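Pyridoxine 4-oxidase (Mesorhizobium loti, PDB 4HA6) catalyses the FAD-dependent oxidation of pyridoxine at its 4-position, as a flavoprotein oxidase of the GMC oxidoreductase family. Local coordinates at residues A404-G409 against L422-P427; L465-K468 against N472-V475. All blocks are in the same frame, centred on the assembly; numbering follows the deposited sequence.

Contact 1 (A404-G409 against L422-P427)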
# COMPACT_ATOMS: atom_id res chain seq x y z
N ALA A 404 22.07 -1.56 -9.72
CA ALA A 404 21.30 -1.75 -10.94
C ALA A 404 20.89 -0.39 -11.48
O ALA A 404 20.90 -0.16 -12.69
CB ALA A 404 20.08 -2.62 -10.67
N SER A 405 20.55 0.51 -10.56
CA SER A 405 20.08 1.85 -10.92
C SER A 405 21.16 2.64 -11.66
O SER A 405 20.89 3.31 -12.67
CB SER A 405 19.67 2.61 -9.66
OG SER A 405 19.15 3.88 -9.99
N ARG A 406 22.38 2.59 -11.14
CA ARG A 406 23.46 3.34 -11.77
C ARG A 406 23.81 2.76 -13.14
O ARG A 406 24.05 3.52 -14.08
CB ARG A 406 24.67 3.42 -10.83
CG ARG A 406 24.32 4.10 -9.50
CD ARG A 406 25.55 4.30 -8.63
NE ARG A 406 26.41 5.32 -9.19
CZ ARG A 406 27.72 5.40 -8.97
NH1 ARG A 406 28.31 4.51 -8.19
NH2 ARG A 406 28.43 6.37 -9.52
N THR A 407 23.78 1.43 -13.27
CA THR A 407 24.03 0.79 -14.56
C THR A 407 23.01 1.30 -15.59
O THR A 407 23.38 1.76 -16.68
CB THR A 407 23.98 -0.76 -14.47
OG1 THR A 407 25.01 -1.22 -13.58
CG2 THR A 407 24.20 -1.41 -15.83
N ILE A 408 21.73 1.25 -15.23
CA ILE A 408 20.68 1.77 -16.11
C ILE A 408 20.88 3.27 -16.35
O ILE A 408 20.85 3.72 -17.49
CB ILE A 408 19.27 1.52 -15.58
CG1 ILE A 408 18.98 0.01 -15.53
CG2 ILE A 408 18.24 2.24 -16.46
CD1 ILE A 408 17.74 -0.35 -14.73
N GLY A 409 21.08 4.02 -15.27
CA GLY A 409 21.26 5.47 -15.37
C GLY A 409 22.33 5.95 -16.34
O GLY A 409 22.19 7.02 -16.94
N LEU A 422 24.56 13.26 -10.03
CA LEU A 422 24.80 14.08 -8.85
C LEU A 422 24.96 13.18 -7.60
O LEU A 422 25.83 13.40 -6.77
CB LEU A 422 23.68 15.11 -8.67
CG LEU A 422 23.48 16.08 -9.85
CD1 LEU A 422 22.23 16.96 -9.70
CD2 LEU A 422 24.71 16.96 -10.05
N LEU A 423 24.10 12.16 -7.48
CA LEU A 423 24.14 11.24 -6.34
C LEU A 423 24.00 9.78 -6.81
O LEU A 423 23.19 9.49 -7.71
CB LEU A 423 23.03 11.58 -5.34
CG LEU A 423 22.90 12.99 -4.75
CD1 LEU A 423 21.60 13.12 -3.96
CD2 LEU A 423 24.07 13.34 -3.86
N PRO A 424 24.74 8.83 -6.19
CA PRO A 424 25.62 9.03 -5.04
C PRO A 424 27.02 9.46 -5.42
O PRO A 424 27.80 9.81 -4.54
CB PRO A 424 25.69 7.63 -4.41
CG PRO A 424 25.56 6.70 -5.56
CD PRO A 424 24.60 7.40 -6.53
N GLY A 425 27.34 9.46 -6.70
CA GLY A 425 28.67 9.88 -7.10
C GLY A 425 29.67 8.76 -6.96
O GLY A 425 29.61 7.79 -7.73
N THR A 426 30.56 8.86 -5.97
CA THR A 426 31.70 7.94 -5.87
C THR A 426 31.83 7.11 -4.58
O THR A 426 32.85 7.21 -3.89
CB THR A 426 33.02 8.72 -6.08
OG1 THR A 426 33.28 9.56 -4.94
CG2 THR A 426 32.95 9.59 -7.33
N PRO A 427 30.82 6.28 -4.26
CA PRO A 427 31.02 5.39 -3.11
C PRO A 427 32.01 4.26 -3.42
O PRO A 427 31.75 3.41 -4.29
CB PRO A 427 29.62 4.82 -2.86
CG PRO A 427 28.93 4.91 -4.19
CD PRO A 427 29.46 6.17 -4.82
O HOH W 1 31.13 4.72 -6.96

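Contact 2 (L465-K468 against N472-V475)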
# COMPACT_ATOMS: atom_id res chain seq x y z
N LEU A 465 -10.10 -14.64 7.45
CA LEU A 465 -9.91 -13.25 7.94
C LEU A 465 -10.63 -12.95 9.26
O LEU A 465 -10.83 -11.77 9.62
CB LEU A 465 -10.26 -12.20 6.87
CG LEU A 465 -9.62 -12.39 5.48
CD1 LEU A 465 -10.01 -11.26 4.53
CD2 LEU A 465 -8.11 -12.53 5.57
N ARG A 466 -11.00 -14.01 9.98
CA ARG A 466 -11.67 -13.88 11.25
C ARG A 466 -10.62 -13.79 12.37
O ARG A 466 -9.72 -14.63 12.44
CB ARG A 466 -12.58 -15.09 11.48
CG ARG A 466 -13.43 -15.04 12.76
CD ARG A 466 -14.00 -16.43 13.10
NE ARG A 466 -12.93 -17.43 13.12
CZ ARG A 466 -12.22 -17.79 14.19
NH1 ARG A 466 -12.46 -17.25 15.38
NH2 ARG A 466 -11.27 -18.71 14.06
N LEU A 467 -10.71 -12.76 13.21
CA LEU A 467 -9.84 -12.71 14.39
C LEU A 467 -9.99 -14.02 15.15
O LEU A 467 -11.11 -14.40 15.50
CB LEU A 467 -10.22 -11.55 15.31
CG LEU A 467 -9.17 -11.37 16.41
CD1 LEU A 467 -8.28 -10.23 16.05
CD2 LEU A 467 -9.81 -11.18 17.77
N LYS A 468 -8.88 -14.71 15.40
CA LYS A 468 -8.94 -16.08 15.91
C LYS A 468 -9.65 -16.20 17.28
O LYS A 468 -10.21 -17.24 17.59
CB LYS A 468 -7.55 -16.73 15.95
CG LYS A 468 -6.92 -16.92 14.56
CD LYS A 468 -5.83 -18.01 14.54
CE LYS A 468 -5.51 -18.40 13.09
NZ LYS A 468 -4.52 -19.52 12.95
N ASN A 472 -17.32 -13.02 15.61
CA ASN A 472 -18.00 -12.14 14.67
C ASN A 472 -17.19 -10.91 14.29
O ASN A 472 -17.77 -9.89 13.90
CB ASN A 472 -19.36 -11.71 15.23
CG ASN A 472 -19.22 -10.80 16.42
OD1 ASN A 472 -18.17 -10.79 17.09
ND2 ASN A 472 -20.26 -10.03 16.70
N LEU A 473 -15.86 -11.01 14.41
CA LEU A 473 -14.97 -9.90 14.06
C LEU A 473 -13.98 -10.30 12.98
O LEU A 473 -13.25 -11.28 13.10
CB LEU A 473 -14.23 -9.40 15.31
CG LEU A 473 -13.16 -8.32 15.15
CD1 LEU A 473 -13.75 -7.03 14.64
CD2 LEU A 473 -12.46 -8.09 16.48
N PHE A 474 -13.93 -9.49 11.92
CA PHE A 474 -13.04 -9.77 10.80
C PHE A 474 -12.09 -8.59 10.57
O PHE A 474 -12.41 -7.45 10.93
CB PHE A 474 -13.88 -10.11 9.55
CG PHE A 474 -14.90 -11.20 9.79
CD1 PHE A 474 -14.61 -12.52 9.49
CD2 PHE A 474 -16.14 -10.90 10.37
CE1 PHE A 474 -15.54 -13.54 9.73
CE2 PHE A 474 -17.07 -11.90 10.61
CZ PHE A 474 -16.77 -13.22 10.28
N VAL A 475 -10.92 -8.87 10.02
CA VAL A 475 -9.96 -7.82 9.67
C VAL A 475 -9.70 -7.93 8.17
O VAL A 475 -9.17 -8.93 7.69
CB VAL A 475 -8.66 -7.94 10.47
CG1 VAL A 475 -7.75 -6.77 10.14
CG2 VAL A 475 -8.96 -7.98 11.99
O HOH W 2 -13.79 -12.82 15.02

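Contact 1 (A404-G409 against L422-P427)
Arg406 leaves the last turn of helix 392-409 and lays its side chain against Pro424, Gly425 and Pro427, in the loop that links strand 418-421 to helix 430-440. The helix rests on the six-stranded antiparallel sheet that in GMC oxidoreductases belongs to the substrate-binding domain, and the contact lies at the protein surface, away from the cofactor. It is a worked example of one long side chain tying a helix to a neighbouring loop. CG of Arg406 stands beside the backbone N (chi1 -60°), and the chain runs outward before bending at chi3 (71°), which brings CD and NE alongside Pro424 CG and CD. CG of Pro424 sits 3.8 Å above one face of the guanidinium, offset toward its rim, while Pro424 CD comes within 3.8 Å of Arg406 NE. A cis peptide bond precedes this proline. Next in the loop, Gly425 presents its carbonyl: its O lies 2.6 Å from Arg406 NH2, but obliquely, at an angle too poor for a hydrogen bond. At the backbone conformation found here, a side chain on Gly425 would collide with Pro424 O. The charge of Arg406 is met by Glu421, whose OE1 makes a salt bridge with NE while its OE2 accepts a hydrogen bond from Gly425 N, so one carboxylate holds both the arginine and the loop. A leucine at Arg406 would probably leave the carboxylate of Glu421 without its charged mate and open a gap beside the ring of Pro424. Pro427 meets the other end of the group, its CD 3.9 Å from Arg406 NH1. That nitrogen also donates to a water in the guanidinium plane (NH1 to water O 3.1 Å), and the water in turn donates to Pro427 O over 3.0 Å.

Contact 2 (L465-K468 against N472-V475)
The Phe474 ring and the Arg466 side chain cross obliquely beside the backbone bridge that joins their residues. Ring atom CE1 of Phe474 comes to 3.8 Å from Arg466 CB, and CD1 to 3.7 Å from Arg466 CA, so the ring touches the root of the arginine, not its charged end. With CG of Arg466 anti to the backbone N (chi1 -176°) and the chain bent at chi3, the guanidinium is carried away and stands nearly perpendicular to the ring (89°). There NH2 makes a salt bridge with Asp462, and NH1 donates to the carbonyls of Leu470 and Lys468. Phe474 also meets the ring of Phe500, on helix 490-506. Among the aliphatic side chains, Leu467 CD2 faces Leu473 CD2 at 4.3 Å, while Leu465 sets its CB 3.5 Å from Val475 O. A water accepts from Leu473 N and lies close to Leu467 O. Two backbone bonds frame the pair: Val475 N to Leu465 O, 2.9 Å, and Leu467 N to Leu473 O, also 2.9 Å. They make Arg466 and Phe474 a non-hydrogen-bonded antiparallel pair, a single bridge. It flanks strand 473-475, an edge strand of the five-stranded parallel sheet, order 3-2-1-4-5, characteristic of the Rossmann-type FAD-binding domain.

How the contacts relate
Contacts 1 and 2 lie on opposite sides of the chain's centre, their nearest atoms about 34 Å apart, and share no helix or strand, although all four segments belong to the C-terminal GMC oxidoreductase region. Contact 1 is at the surface, where a helix end beside the antiparallel sheet meets a loop; contact 2 is buried at the margin of the parallel sheet, near the FAD. The chemistry follows the place. At the surface, an arginine and an outside carboxylate do the joining; in the interior, direct backbone bonds and leucine and phenylalanine packing do. Each contact has its arginine, with an acidic partner outside the segments, but Arg406 reaches across its contact, whereas the end of Arg466 leads away.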